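Long-range contacts in amine Dehydrogenase (Pseudomonas putida, PDB 1JMX), which probably serves as the beta-propeller subunit of a haem c-containing enzyme complex of three protein chains that oxidatively deaminates amines: residues B[5-10]-B[33-38]; B[197-202]-B[257-262]; B[211-216]-B[233-238]. All coordinates share one frame; numbering follows the deposited sequence.

Contact 1 (B[5-10]-B[33-38]); sequences PALKAG and VYKSCV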
ATOM      1  N   PRO B   5      -8.235 -24.321  36.046  1.00 28.52           N
ATOM      2  CA  PRO B   5      -9.033 -23.890  37.204  1.00 26.18           C
ATOM      3  C   PRO B   5     -10.391 -23.337  36.753  1.00 24.19           C
ATOM      4  O   PRO B   5     -10.470 -22.534  35.822  1.00 23.26           O
ATOM      5  CB  PRO B   5      -8.160 -22.799  37.829  1.00 26.39           C
ATOM      6  CG  PRO B   5      -7.495 -22.190  36.634  1.00 26.82           C
ATOM      7  CD  PRO B   5      -7.092 -23.419  35.831  1.00 27.97           C
ATOM      8  N   ALA B   6     -11.461 -23.808  37.378  1.00 22.35           N
ATOM      9  CA  ALA B   6     -12.795 -23.338  37.028  1.00 21.56           C
ATOM     10  C   ALA B   6     -12.945 -21.939  37.583  1.00 20.88           C
ATOM     11  O   ALA B   6     -12.345 -21.613  38.606  1.00 21.36           O
ATOM     12  CB  ALA B   6     -13.855 -24.252  37.622  1.00 21.21           C
ATOM     13  N   LEU B   7     -13.725 -21.110  36.902  1.00 19.54           N
ATOM     14  CA  LEU B   7     -13.953 -19.740  37.345  1.00 19.90           C
ATOM     15  C   LEU B   7     -14.860 -19.671  38.571  1.00 21.10           C
ATOM     16  O   LEU B   7     -15.818 -20.438  38.698  1.00 21.70           O
ATOM     17  CB  LEU B   7     -14.530 -18.897  36.208  1.00 18.73           C
ATOM     18  CG  LEU B   7     -13.556 -18.355  35.154  1.00 17.12           C
ATOM     19  CD1 LEU B   7     -12.680 -19.463  34.587  1.00 17.07           C
ATOM     20  CD2 LEU B   7     -14.335 -17.657  34.060  1.00 15.97           C
ATOM     21  N   LYS B   8     -14.550 -18.749  39.475  1.00 20.78           N
ATOM     22  CA  LYS B   8     -15.326 -18.577  40.693  1.00 20.26           C
ATOM     23  C   LYS B   8     -16.551 -17.698  40.498  1.00 19.36           C
ATOM     24  O   LYS B   8     -16.491 -16.674  39.823  1.00 20.20           O
ATOM     25  CB  LYS B   8     -14.442 -18.006  41.798  1.00 21.30           C
ATOM     26  CG  LYS B   8     -13.204 -18.828  42.059  1.00 24.62           C
ATOM     27  CD  LYS B   8     -12.631 -18.544  43.428  1.00 29.49           C
ATOM     28  CE  LYS B   8     -11.334 -19.324  43.662  1.00 32.44           C
ATOM     29  NZ  LYS B   8     -11.505 -20.802  43.472  1.00 34.84           N
ATOM     30  N   ALA B   9     -17.659 -18.107  41.107  1.00 19.46           N
ATOM     31  CA  ALA B   9     -18.919 -17.372  41.026  1.00 18.49           C
ATOM     32  C   ALA B   9     -18.824 -16.019  41.724  1.00 17.95           C
ATOM     33  O   ALA B   9     -18.145 -15.887  42.739  1.00 18.49           O
ATOM     34  CB  ALA B   9     -20.038 -18.195  41.635  1.00 19.18           C
ATOM     35  N   GLY B  10     -19.503 -15.018  41.171  1.00 16.87           N
ATOM     36  CA  GLY B  10     -19.472 -13.690  41.753  1.00 17.33           C
ATOM     37  C   GLY B  10     -18.225 -12.898  41.383  1.00 17.21           C
ATOM     38  O   GLY B  10     -18.201 -11.676  41.521  1.00 18.32           O
ATOM     39  N   VAL B  33      -3.397 -12.890  35.142  1.00 19.06           N
ATOM     40  CA  VAL B  33      -3.946 -13.932  34.286  1.00 19.77           C
ATOM     41  C   VAL B  33      -4.415 -15.108  35.147  1.00 20.59           C
ATOM     42  O   VAL B  33      -3.628 -15.728  35.867  1.00 21.11           O
ATOM     43  CB  VAL B  33      -2.907 -14.418  33.248  1.00 19.16           C
ATOM     44  CG1 VAL B  33      -3.497 -15.529  32.381  1.00 17.41           C
ATOM     45  CG2 VAL B  33      -2.460 -13.247  32.385  1.00 18.11           C
ATOM     46  N   TYR B  34      -5.721 -15.356  35.126  1.00 21.17           N
ATOM     47  CA  TYR B  34      -6.312 -16.445  35.894  1.00 20.52           C
ATOM     48  C   TYR B  34      -5.997 -17.799  35.261  1.00 20.10           C
ATOM     49  O   TYR B  34      -5.548 -18.727  35.942  1.00 19.21           O
ATOM     50  CB  TYR B  34      -7.819 -16.234  36.001  1.00 21.13           C
ATOM     51  CG  TYR B  34      -8.486 -17.187  36.951  1.00 23.08           C
ATOM     52  CD1 TYR B  34      -8.433 -16.975  38.329  1.00 23.70           C
ATOM     53  CD2 TYR B  34      -9.169 -18.309  36.477  1.00 24.93           C
ATOM     54  CE1 TYR B  34      -9.047 -17.864  39.217  1.00 25.40           C
ATOM     55  CE2 TYR B  34      -9.786 -19.202  37.355  1.00 26.04           C
ATOM     56  CZ  TYR B  34      -9.719 -18.971  38.721  1.00 24.43           C
ATOM     57  OH  TYR B  34     -10.321 -19.846  39.585  1.00 25.23           O
ATOM     58  N   LYS B  35      -6.214 -17.892  33.950  1.00 20.22           N
ATOM     59  CA  LYS B  35      -5.946 -19.112  33.192  1.00 19.52           C
ATOM     60  C   LYS B  35      -5.860 -18.815  31.694  1.00 18.94           C
ATOM     61  O   LYS B  35      -6.265 -17.751  31.230  1.00 18.40           O
ATOM     62  CB  LYS B  35      -7.019 -20.185  33.467  1.00 19.88           C
ATOM     63  CG  LYS B  35      -8.406 -19.851  32.924  1.00 20.34           C
ATOM     64  CD  LYS B  35      -9.460 -20.856  33.362  1.00 20.48           C
ATOM     65  CE  LYS B  35      -9.173 -22.238  32.811  1.00 21.16           C
ATOM     66  NZ  LYS B  35     -10.149 -23.219  33.332  1.00 21.00           N
ATOM     67  N   SER B  36      -5.318 -19.770  30.949  1.00 19.52           N
ATOM     68  CA  SER B  36      -5.167 -19.636  29.509  1.00 19.51           C
ATOM     69  C   SER B  36      -5.679 -20.895  28.837  1.00 19.55           C
ATOM     70  O   SER B  36      -5.490 -21.998  29.339  1.00 19.49           O
ATOM     71  CB  SER B  36      -3.691 -19.432  29.144  1.00 18.70           C
ATOM     72  OG  SER B  36      -3.149 -18.310  29.819  1.00 19.99           O
ATOM     73  N   CYS B  37      -6.340 -20.721  27.701  1.00 19.72           N
ATOM     74  CA  CYS B  37      -6.878 -21.839  26.944  1.00 19.04           C
ATOM     75  C   CYS B  37      -6.296 -21.768  25.545  1.00 19.44           C
ATOM     76  O   CYS B  37      -6.253 -20.699  24.944  1.00 20.12           O
ATOM     77  CB  CYS B  37      -8.409 -21.746  26.814  1.00 18.86           C
ATOM     78  SG  CYS B  37      -9.445 -21.900  28.312  1.00 18.80           S
ATOM     79  N   VAL B  38      -5.806 -22.889  25.043  1.00 20.05           N
ATOM     80  CA  VAL B  38      -5.299 -22.914  23.683  1.00 20.39           C
ATOM     81  C   VAL B  38      -6.525 -23.192  22.809  1.00 20.24           C
ATOM     82  O   VAL B  38      -7.356 -24.049  23.131  1.00 20.20           O
ATOM     83  CB  VAL B  38      -4.229 -24.000  23.482  1.00 20.55           C
ATOM     84  CG1 VAL B  38      -3.762 -24.019  22.042  1.00 19.66           C
ATOM     85  CG2 VAL B  38      -3.053 -23.732  24.399  1.00 21.80           C
TER
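Lys35 NZ is gripped by two carbonyl oxygens: it donates to Pro5 O at 2.6 Å and also to Leu72 O. The bond to Pro5 comes from above the carbonyl plane, 54° out of it. To get there the Lys35 chain leaves the backbone with CG in the crowded position between N and the carbonyl carbon (chi1 68°); chi1 and chi2 put CD 3.7 Å from Leu7 CD1, and the bend at chi3 turns CE and NZ toward Pro5 O. One residue earlier, Tyr34 has CG anti to its backbone N (chi1 -171°) and sends its hydroxyl to the next carbonyl of the loop: OH donates to Ala6 O over 2.9 Å. Two consecutive carbonyls of 5-10 are thus each held by a side chain of 33-38. The Pro5 ring lies against both side chains, running past each in the opposite direction, its CG 3.8 Å from Tyr34 CE2 and from Lys35 CB, while Leu7 CD1 meets Tyr34 CE2 at 4.0 Å. Tyr13 meets the Tyr34 ring edge-to-face, and Asp73 accepts from Leu7 N. Cys37, further along the strand, is tied to Cys75 by a disulfide. Two neighbours along one strand can reach the same loop because Tyr34 and Lys35 both face Val25, a classic beta bulge, here in the outermost strand of the propeller blade whose opposite outer strand, 345-348, comes from the C-terminus.

Contact 2 (B[197-202]-B[257-262]); sequences VLYFWP and YFTGLR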
ATOM      1  N   VAL B 197     -18.393   4.848   9.381  1.00 15.52           N
ATOM      2  CA  VAL B 197     -18.276   3.927  10.498  1.00 17.49           C
ATOM      3  C   VAL B 197     -17.346   2.767  10.169  1.00 18.56           C
ATOM      4  O   VAL B 197     -17.510   2.074   9.163  1.00 19.01           O
ATOM      5  CB  VAL B 197     -19.651   3.346  10.933  1.00 16.69           C
ATOM      6  CG1 VAL B 197     -19.535   2.702  12.299  1.00 16.56           C
ATOM      7  CG2 VAL B 197     -20.721   4.412  10.935  1.00 14.94           C
ATOM      8  N   LEU B 198     -16.363   2.583  11.038  1.00 19.97           N
ATOM      9  CA  LEU B 198     -15.375   1.521  10.932  1.00 20.94           C
ATOM     10  C   LEU B 198     -15.301   0.978  12.364  1.00 18.53           C
ATOM     11  O   LEU B 198     -14.742   1.617  13.255  1.00 19.85           O
ATOM     12  CB  LEU B 198     -14.030   2.110  10.472  1.00 22.45           C
ATOM     13  CG  LEU B 198     -12.825   1.193  10.219  1.00 26.24           C
ATOM     14  CD1 LEU B 198     -12.109   0.840  11.529  1.00 27.84           C
ATOM     15  CD2 LEU B 198     -13.282  -0.060   9.466  1.00 26.23           C
ATOM     16  N   TYR B 199     -15.900  -0.185  12.588  1.00 16.84           N
ATOM     17  CA  TYR B 199     -15.926  -0.768  13.921  1.00 15.26           C
ATOM     18  C   TYR B 199     -15.929  -2.291  13.888  1.00 14.81           C
ATOM     19  O   TYR B 199     -16.821  -2.905  13.310  1.00 15.59           O
ATOM     20  CB  TYR B 199     -17.161  -0.262  14.669  1.00 13.71           C
ATOM     21  CG  TYR B 199     -16.879   0.211  16.069  1.00 12.32           C
ATOM     22  CD1 TYR B 199     -16.307   1.464  16.300  1.00 11.52           C
ATOM     23  CD2 TYR B 199     -17.182  -0.589  17.169  1.00 11.60           C
ATOM     24  CE1 TYR B 199     -16.045   1.902  17.582  1.00 10.40           C
ATOM     25  CE2 TYR B 199     -16.922  -0.153  18.462  1.00 11.80           C
ATOM     26  CZ  TYR B 199     -16.355   1.092  18.657  1.00 11.30           C
ATOM     27  OH  TYR B 199     -16.103   1.528  19.930  1.00 12.87           O
ATOM     28  N   PHE B 200     -14.916  -2.888  14.507  1.00 13.54           N
ATOM     29  CA  PHE B 200     -14.781  -4.340  14.561  1.00 14.75           C
ATOM     30  C   PHE B 200     -14.749  -4.824  16.001  1.00 12.92           C
ATOM     31  O   PHE B 200     -14.286  -5.926  16.280  1.00 13.57           O
ATOM     32  CB  PHE B 200     -13.486  -4.768  13.877  1.00 18.64           C
ATOM     33  CG  PHE B 200     -13.373  -4.304  12.459  1.00 22.72           C
ATOM     34  CD1 PHE B 200     -14.464  -4.401  11.595  1.00 25.45           C
ATOM     35  CD2 PHE B 200     -12.190  -3.743  11.994  1.00 24.41           C
ATOM     36  CE1 PHE B 200     -14.378  -3.942  10.289  1.00 26.96           C
ATOM     37  CE2 PHE B 200     -12.091  -3.282  10.693  1.00 25.45           C
ATOM     38  CZ  PHE B 200     -13.183  -3.378   9.839  1.00 26.93           C
ATOM     39  N   TRP B 201     -15.266  -4.009  16.910  1.00 10.28           N
ATOM     40  CA  TRP B 201     -15.243  -4.353  18.321  1.00 11.12           C
ATOM     41  C   TRP B 201     -16.642  -4.366  18.955  1.00 11.27           C
ATOM     42  O   TRP B 201     -17.170  -3.323  19.329  1.00 12.59           O
ATOM     43  CB  TRP B 201     -14.300  -3.392  19.062  1.00  7.66           C
ATOM     44  CG  TRP B 201     -12.902  -3.291  18.421  1.00  9.34           C
ATOM     45  CD1 TRP B 201     -11.816  -4.074  18.698  1.00  8.40           C
ATOM     46  CD2 TRP B 201     -12.472  -2.370  17.395  1.00  8.16           C
ATOM     47  NE1 TRP B 201     -10.747  -3.702  17.916  1.00 10.01           N
ATOM     48  CE2 TRP B 201     -11.121  -2.663  17.108  1.00  8.98           C
ATOM     49  CE3 TRP B 201     -13.100  -1.331  16.691  1.00  6.71           C
ATOM     50  CZ2 TRP B 201     -10.385  -1.954  16.148  1.00  9.87           C
ATOM     51  CZ3 TRP B 201     -12.365  -0.628  15.736  1.00  5.79           C
ATOM     52  CH2 TRP B 201     -11.025  -0.945  15.475  1.00  5.21           C
ATOM     53  N   PRO B 202     -17.280  -5.552  19.020  1.00 12.15           N
ATOM     54  CA  PRO B 202     -18.616  -5.692  19.610  1.00 11.63           C
ATOM     55  C   PRO B 202     -18.489  -5.743  21.139  1.00 11.76           C
ATOM     56  O   PRO B 202     -18.455  -6.823  21.740  1.00 13.63           O
ATOM     57  CB  PRO B 202     -19.100  -7.022  19.029  1.00 11.34           C
ATOM     58  CG  PRO B 202     -17.834  -7.826  18.980  1.00 11.71           C
ATOM     59  CD  PRO B 202     -16.825  -6.834  18.443  1.00 10.52           C
ATOM     60  N   TYR B 257      -9.853   7.964  16.860  1.00 16.29           N
ATOM     61  CA  TYR B 257     -10.109   6.986  17.924  1.00 15.01           C
ATOM     62  C   TYR B 257     -10.706   5.759  17.224  1.00 14.83           C
ATOM     63  O   TYR B 257     -11.507   5.901  16.299  1.00 14.08           O
ATOM     64  CB  TYR B 257     -11.134   7.508  18.946  1.00 15.12           C
ATOM     65  CG  TYR B 257     -10.777   8.827  19.591  1.00 17.02           C
ATOM     66  CD1 TYR B 257     -11.614   9.930  19.459  1.00 17.21           C
ATOM     67  CD2 TYR B 257      -9.576   8.987  20.286  1.00 17.80           C
ATOM     68  CE1 TYR B 257     -11.267  11.162  19.987  1.00 18.21           C
ATOM     69  CE2 TYR B 257      -9.217  10.214  20.824  1.00 20.46           C
ATOM     70  CZ  TYR B 257     -10.071  11.302  20.666  1.00 19.66           C
ATOM     71  OH  TYR B 257      -9.722  12.529  21.177  1.00 21.65           O
ATOM     72  N   PHE B 258     -10.281   4.564  17.623  1.00 13.18           N
ATOM     73  CA  PHE B 258     -10.810   3.335  17.033  1.00 13.89           C
ATOM     74  C   PHE B 258     -12.046   2.850  17.794  1.00 12.92           C
ATOM     75  O   PHE B 258     -13.044   2.450  17.194  1.00 13.49           O
ATOM     76  CB  PHE B 258      -9.738   2.249  16.990  1.00 13.06           C
ATOM     77  CG  PHE B 258      -8.965   2.215  15.702  1.00 13.89           C
ATOM     78  CD1 PHE B 258      -9.126   3.217  14.744  1.00 14.29           C
ATOM     79  CD2 PHE B 258      -8.080   1.174  15.441  1.00 14.14           C
ATOM     80  CE1 PHE B 258      -8.415   3.180  13.541  1.00 15.44           C
ATOM     81  CE2 PHE B 258      -7.360   1.123  14.240  1.00 15.52           C
ATOM     82  CZ  PHE B 258      -7.529   2.127  13.289  1.00 14.40           C
ATOM     83  N   THR B 259     -11.959   2.880  19.121  1.00 12.98           N
ATOM     84  CA  THR B 259     -13.064   2.478  19.979  1.00 12.38           C
ATOM     85  C   THR B 259     -13.331   3.557  21.023  1.00 14.06           C
ATOM     86  O   THR B 259     -12.459   4.377  21.342  1.00 12.11           O
ATOM     87  CB  THR B 259     -12.796   1.160  20.719  1.00 11.40           C
ATOM     88  OG1 THR B 259     -11.681   1.323  21.594  1.00 11.60           O
ATOM     89  CG2 THR B 259     -12.521   0.035  19.751  1.00  8.81           C
ATOM     90  N   GLY B 260     -14.555   3.546  21.542  1.00 13.67           N
ATOM     91  CA  GLY B 260     -14.951   4.501  22.550  1.00 13.38           C
ATOM     92  C   GLY B 260     -16.093   3.939  23.355  1.00 13.14           C
ATOM     93  O   GLY B 260     -16.983   3.311  22.799  1.00 14.44           O
ATOM     94  N   LEU B 261     -16.037   4.115  24.671  1.00 13.54           N
ATOM     95  CA  LEU B 261     -17.088   3.641  25.569  1.00 13.79           C
ATOM     96  C   LEU B 261     -17.474   4.679  26.599  1.00 15.01           C
ATOM     97  O   LEU B 261     -16.657   5.492  27.043  1.00 13.13           O
ATOM     98  CB  LEU B 261     -16.664   2.380  26.336  1.00 11.38           C
ATOM     99  CG  LEU B 261     -16.739   0.993  25.702  1.00 11.84           C
ATOM    100  CD1 LEU B 261     -16.318  -0.033  26.736  1.00 10.22           C
ATOM    101  CD2 LEU B 261     -18.147   0.701  25.183  1.00  9.46           C
ATOM    102  N   ARG B 262     -18.739   4.627  26.982  1.00 17.62           N
ATOM    103  CA  ARG B 262     -19.242   5.502  28.011  1.00 20.24           C
ATOM    104  C   ARG B 262     -19.025   4.795  29.328  1.00 20.35           C
ATOM    105  O   ARG B 262     -19.170   3.570  29.427  1.00 21.13           O
ATOM    106  CB  ARG B 262     -20.712   5.807  27.810  1.00 22.40           C
ATOM    107  CG  ARG B 262     -20.920   6.853  26.778  1.00 26.80           C
ATOM    108  CD  ARG B 262     -22.172   7.578  27.063  1.00 31.66           C
ATOM    109  NE  ARG B 262     -23.331   6.876  26.552  1.00 36.35           N
ATOM    110  CZ  ARG B 262     -24.580   7.290  26.740  1.00 39.61           C
ATOM    111  NH1 ARG B 262     -24.821   8.389  27.454  1.00 39.45           N
ATOM    112  NH2 ARG B 262     -25.581   6.670  26.117  1.00 43.04           N
TER
HETATM  113  O   HOH W   1     -13.877   3.704  14.827  1.00 22.90           O
HETATM  114  O   HOH W   2     -18.721   2.701  21.024  1.00 20.87           O
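The rings of Tyr199 and Trp201 both project from the loop 197-202 onto the corner where the chain turns at Phe258. Within the loop, Trp201 CE3 lies 4.0 Å above the plane of the Tyr199 ring, over its centre. The indole in turn carries Thr259 on a face: methyl CG2 sits 3.2 Å above the ring plane, offset toward the rim, with the two side chains crossing at about a right angle. At its far end the indole crosses Phe258 obliquely, planes at 32°, and CH2 touches Phe258 CD2 at 3.6 Å. Thr259 can offer its methyl to the indole because CG2 is anti to the carbonyl carbon, while OG1 turns the other way, to Tyr298 and Val300. Tyr199 has an unusual chi1 of -133°, away from the staggered positions, and this carries the phenol tip to the backbone of Gly260, whose N donates to its OH over 3.0 Å, with 157° at the hydrogen and the N-H near the ring plane. The same OH is hydrogen-bonded to His203 NE2 and to a water that donates to Gly260 O at 2.6 Å. A second water lies 2.8 Å from both Leu198 O and Phe258 O. A phenylalanine at Tyr199 would lose the hydroxyl and would probably leave Gly260 N, His203 and the water without this common partner. Around this buried junction, strand 209-218 touches Tyr199 through Met212, strand 299-302 meets Trp201 and Thr259 through Cys299, and strand 269-274 pairs with Phe258 and Thr259 through Val273.

Contact 3 (B[211-216]-B[233-238]); sequences SMLYTI and YGYLSV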
ATOM      1  N   SER B 211     -22.876  -0.147  20.843  1.00 14.95           N
ATOM      2  CA  SER B 211     -22.370   1.178  20.541  1.00 14.87           C
ATOM      3  C   SER B 211     -21.205   1.169  19.571  1.00 14.88           C
ATOM      4  O   SER B 211     -20.422   0.219  19.526  1.00 15.22           O
ATOM      5  CB  SER B 211     -21.958   1.883  21.833  1.00 14.81           C
ATOM      6  OG  SER B 211     -20.845   1.242  22.427  1.00 15.02           O
ATOM      7  N   MET B 212     -21.113   2.237  18.786  1.00 14.43           N
ATOM      8  CA  MET B 212     -20.048   2.406  17.811  1.00 14.45           C
ATOM      9  C   MET B 212     -19.774   3.888  17.655  1.00 15.71           C
ATOM     10  O   MET B 212     -20.668   4.703  17.865  1.00 16.58           O
ATOM     11  CB  MET B 212     -20.462   1.850  16.446  1.00 13.12           C
ATOM     12  CG  MET B 212     -20.760   0.369  16.416  1.00 14.27           C
ATOM     13  SD  MET B 212     -20.894  -0.249  14.746  1.00 15.39           S
ATOM     14  CE  MET B 212     -22.405   0.520  14.215  1.00 13.28           C
ATOM     15  N   LEU B 213     -18.527   4.242  17.349  1.00 15.83           N
ATOM     16  CA  LEU B 213     -18.176   5.636  17.103  1.00 14.39           C
ATOM     17  C   LEU B 213     -18.309   5.845  15.596  1.00 14.57           C
ATOM     18  O   LEU B 213     -18.293   4.887  14.810  1.00 14.00           O
ATOM     19  CB  LEU B 213     -16.731   5.943  17.504  1.00 13.59           C
ATOM     20  CG  LEU B 213     -16.226   5.851  18.943  1.00 13.56           C
ATOM     21  CD1 LEU B 213     -14.789   6.323  18.957  1.00 12.07           C
ATOM     22  CD2 LEU B 213     -17.070   6.688  19.878  1.00 12.98           C
ATOM     23  N   TYR B 214     -18.476   7.097  15.202  1.00 13.94           N
ATOM     24  CA  TYR B 214     -18.570   7.454  13.801  1.00 14.60           C
ATOM     25  C   TYR B 214     -18.050   8.872  13.644  1.00 14.97           C
ATOM     26  O   TYR B 214     -17.845   9.569  14.637  1.00 15.61           O
ATOM     27  CB  TYR B 214     -20.017   7.339  13.286  1.00 14.43           C
ATOM     28  CG  TYR B 214     -21.020   8.299  13.893  1.00 13.92           C
ATOM     29  CD1 TYR B 214     -21.199   9.580  13.367  1.00 12.13           C
ATOM     30  CD2 TYR B 214     -21.823   7.910  14.972  1.00 14.49           C
ATOM     31  CE1 TYR B 214     -22.155  10.450  13.897  1.00 12.78           C
ATOM     32  CE2 TYR B 214     -22.783   8.778  15.513  1.00 14.13           C
ATOM     33  CZ  TYR B 214     -22.938  10.042  14.965  1.00 12.09           C
ATOM     34  OH  TYR B 214     -23.872  10.891  15.486  1.00 13.83           O
ATOM     35  N   THR B 215     -17.740   9.260  12.412  1.00 15.84           N
ATOM     36  CA  THR B 215     -17.286  10.615  12.134  1.00 15.99           C
ATOM     37  C   THR B 215     -18.267  11.155  11.117  1.00 16.16           C
ATOM     38  O   THR B 215     -18.893  10.387  10.383  1.00 16.09           O
ATOM     39  CB  THR B 215     -15.848  10.680  11.547  1.00 16.82           C
ATOM     40  OG1 THR B 215     -15.796   9.987  10.296  1.00 19.12           O
ATOM     41  CG2 THR B 215     -14.833  10.083  12.508  1.00 14.92           C
ATOM     42  N   ILE B 216     -18.447  12.467  11.101  1.00 16.27           N
ATOM     43  CA  ILE B 216     -19.367  13.079  10.155  1.00 16.89           C
ATOM     44  C   ILE B 216     -18.905  14.495   9.859  1.00 18.39           C
ATOM     45  O   ILE B 216     -18.310  15.148  10.714  1.00 19.16           O
ATOM     46  CB  ILE B 216     -20.831  13.076  10.691  1.00 15.91           C
ATOM     47  CG1 ILE B 216     -21.805  13.387   9.553  1.00 15.04           C
ATOM     48  CG2 ILE B 216     -20.988  14.061  11.853  1.00 16.33           C
ATOM     49  CD1 ILE B 216     -23.257  13.301   9.930  1.00 15.17           C
ATOM     50  N   TYR B 233     -16.797  13.902  15.755  1.00 16.64           N
ATOM     51  CA  TYR B 233     -16.870  12.515  16.183  1.00 17.22           C
ATOM     52  C   TYR B 233     -18.227  12.353  16.846  1.00 17.22           C
ATOM     53  O   TYR B 233     -18.708  13.248  17.544  1.00 16.86           O
ATOM     54  CB  TYR B 233     -15.767  12.154  17.174  1.00 15.83           C
ATOM     55  CG  TYR B 233     -14.762  11.168  16.610  1.00 16.75           C
ATOM     56  CD1 TYR B 233     -13.467  11.571  16.305  1.00 14.59           C
ATOM     57  CD2 TYR B 233     -15.120   9.844  16.342  1.00 16.34           C
ATOM     58  CE1 TYR B 233     -12.556  10.694  15.745  1.00 16.03           C
ATOM     59  CE2 TYR B 233     -14.208   8.955  15.774  1.00 15.84           C
ATOM     60  CZ  TYR B 233     -12.928   9.391  15.478  1.00 14.96           C
ATOM     61  OH  TYR B 233     -12.017   8.551  14.888  1.00 14.91           O
ATOM     62  N   GLY B 234     -18.866  11.228  16.574  1.00 17.17           N
ATOM     63  CA  GLY B 234     -20.161  10.964  17.148  1.00 16.26           C
ATOM     64  C   GLY B 234     -20.194   9.617  17.832  1.00 16.70           C
ATOM     65  O   GLY B 234     -19.263   8.808  17.734  1.00 17.02           O
ATOM     66  N   TYR B 235     -21.295   9.384  18.527  1.00 16.42           N
ATOM     67  CA  TYR B 235     -21.524   8.158  19.253  1.00 17.02           C
ATOM     68  C   TYR B 235     -22.934   7.712  18.904  1.00 17.88           C
ATOM     69  O   TYR B 235     -23.884   8.497  18.940  1.00 16.80           O
ATOM     70  CB  TYR B 235     -21.431   8.423  20.749  1.00 18.28           C
ATOM     71  CG  TYR B 235     -21.563   7.204  21.619  1.00 20.19           C
ATOM     72  CD1 TYR B 235     -20.488   6.342  21.797  1.00 20.83           C
ATOM     73  CD2 TYR B 235     -22.728   6.961  22.341  1.00 20.23           C
ATOM     74  CE1 TYR B 235     -20.557   5.277  22.685  1.00 23.02           C
ATOM     75  CE2 TYR B 235     -22.808   5.892  23.234  1.00 23.68           C
ATOM     76  CZ  TYR B 235     -21.716   5.061  23.404  1.00 23.33           C
ATOM     77  OH  TYR B 235     -21.748   4.044  24.334  1.00 27.28           O
ATOM     78  N   LEU B 236     -23.043   6.452  18.523  1.00 17.17           N
ATOM     79  CA  LEU B 236     -24.311   5.849  18.165  1.00 17.09           C
ATOM     80  C   LEU B 236     -24.519   4.738  19.181  1.00 16.22           C
ATOM     81  O   LEU B 236     -23.555   4.198  19.714  1.00 15.53           O
ATOM     82  CB  LEU B 236     -24.202   5.313  16.733  1.00 18.39           C
ATOM     83  CG  LEU B 236     -24.931   4.101  16.151  1.00 21.42           C
ATOM     84  CD1 LEU B 236     -24.716   4.120  14.636  1.00 22.84           C
ATOM     85  CD2 LEU B 236     -24.417   2.789  16.740  1.00 18.57           C
ATOM     86  N   SER B 237     -25.767   4.429  19.498  1.00 16.56           N
ATOM     87  CA  SER B 237     -26.032   3.364  20.447  1.00 18.44           C
ATOM     88  C   SER B 237     -27.425   2.763  20.297  1.00 19.31           C
ATOM     89  O   SER B 237     -28.378   3.444  19.917  1.00 18.67           O
ATOM     90  CB  SER B 237     -25.812   3.838  21.888  1.00 18.60           C
ATOM     91  OG  SER B 237     -26.807   4.761  22.291  1.00 22.06           O
ATOM     92  N   VAL B 238     -27.505   1.457  20.533  1.00 19.53           N
ATOM     93  CA  VAL B 238     -28.762   0.733  20.473  1.00 18.11           C
ATOM     94  C   VAL B 238     -28.907   0.060  21.826  1.00 17.27           C
ATOM     95  O   VAL B 238     -28.081  -0.764  22.203  1.00 17.51           O
ATOM     96  CB  VAL B 238     -28.768  -0.350  19.368  1.00 19.18           C
ATOM     97  CG1 VAL B 238     -30.147  -0.997  19.282  1.00 18.30           C
ATOM     98  CG2 VAL B 238     -28.376   0.251  18.021  1.00 19.52           C
TER
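Strands 209-218 and 230-239 form a beta hairpin, and 211-216 and 233-238 are its antiparallel, strongly twisted middle, with short axes 4.5 Å apart at closest approach. Met212 with Leu236 and Tyr214 with Gly234 are hydrogen-bonded pairs, so four backbone bonds join the strands. The shortest runs from Gly234 N to Tyr214 O at 2.7 Å; the bond from Leu236 N to Met212 O points nearly along the C=O axis. Leu213-Tyr235 between them, and Ser211-Ser237 and Thr215-Tyr233 beyond them, are non-hydrogen-bonded pairs. The Tyr214 side chain takes the crowded position between its backbone N and carbonyl carbon (chi1 65°), which lays the ring across the partner strand. Its face covers Gly234, whose CA is 3.7 Å from the ring centroid; a side chain there would collide with Tyr214 CZ, so glycine is what lets the ring lie down. Beyond the glycine, Tyr214 CD2 packs on Leu236 CB at 3.9 Å, and the hydroxyl is anchored to Glu249. Met212 and Leu236 lie alongside each other on this same face, CE 3.9 Å from CD2. On the other face Thr215 and Tyr233 also run side by side: methyl CG2 sits over the phenol, 3.7 Å from its centroid, while the Tyr233 hydroxyl bonds to Tyr257 N. Leu213 CD2 meets the edge of the Tyr235 ring in plane, 3.9 Å from CD1, and Glu209 holds that tyrosine's OH. An aromatic ring folded over a cross-strand glycine is a known antiparallel-sheet pairing, here within a propeller blade that strand 245-250 continues beside 230-239.

In the fold
Contact 1 lies at the periphery, its centre 21 Å from that of the chain, and joins a largely exposed N-terminal loop to an outermost strand through side-chain donors and backbone carbonyls. Contacts 2 and 3 are buried, centres 8 Å apart, and touch: Arg262 NE packs 3.5 Å from Tyr235 CE2, and Tyr199 packs on Leu213. Contact 3 joins neighbouring strands of one sheet by backbone bonds; contact 2 brings a loop against the first strand of the next blade, using aromatic rings, a methyl, waters and one backbone N-H to a phenol oxygen. Contacts 1 and 3 lie on opposite sides of the chain's centre, nearest atoms about 23 Å apart.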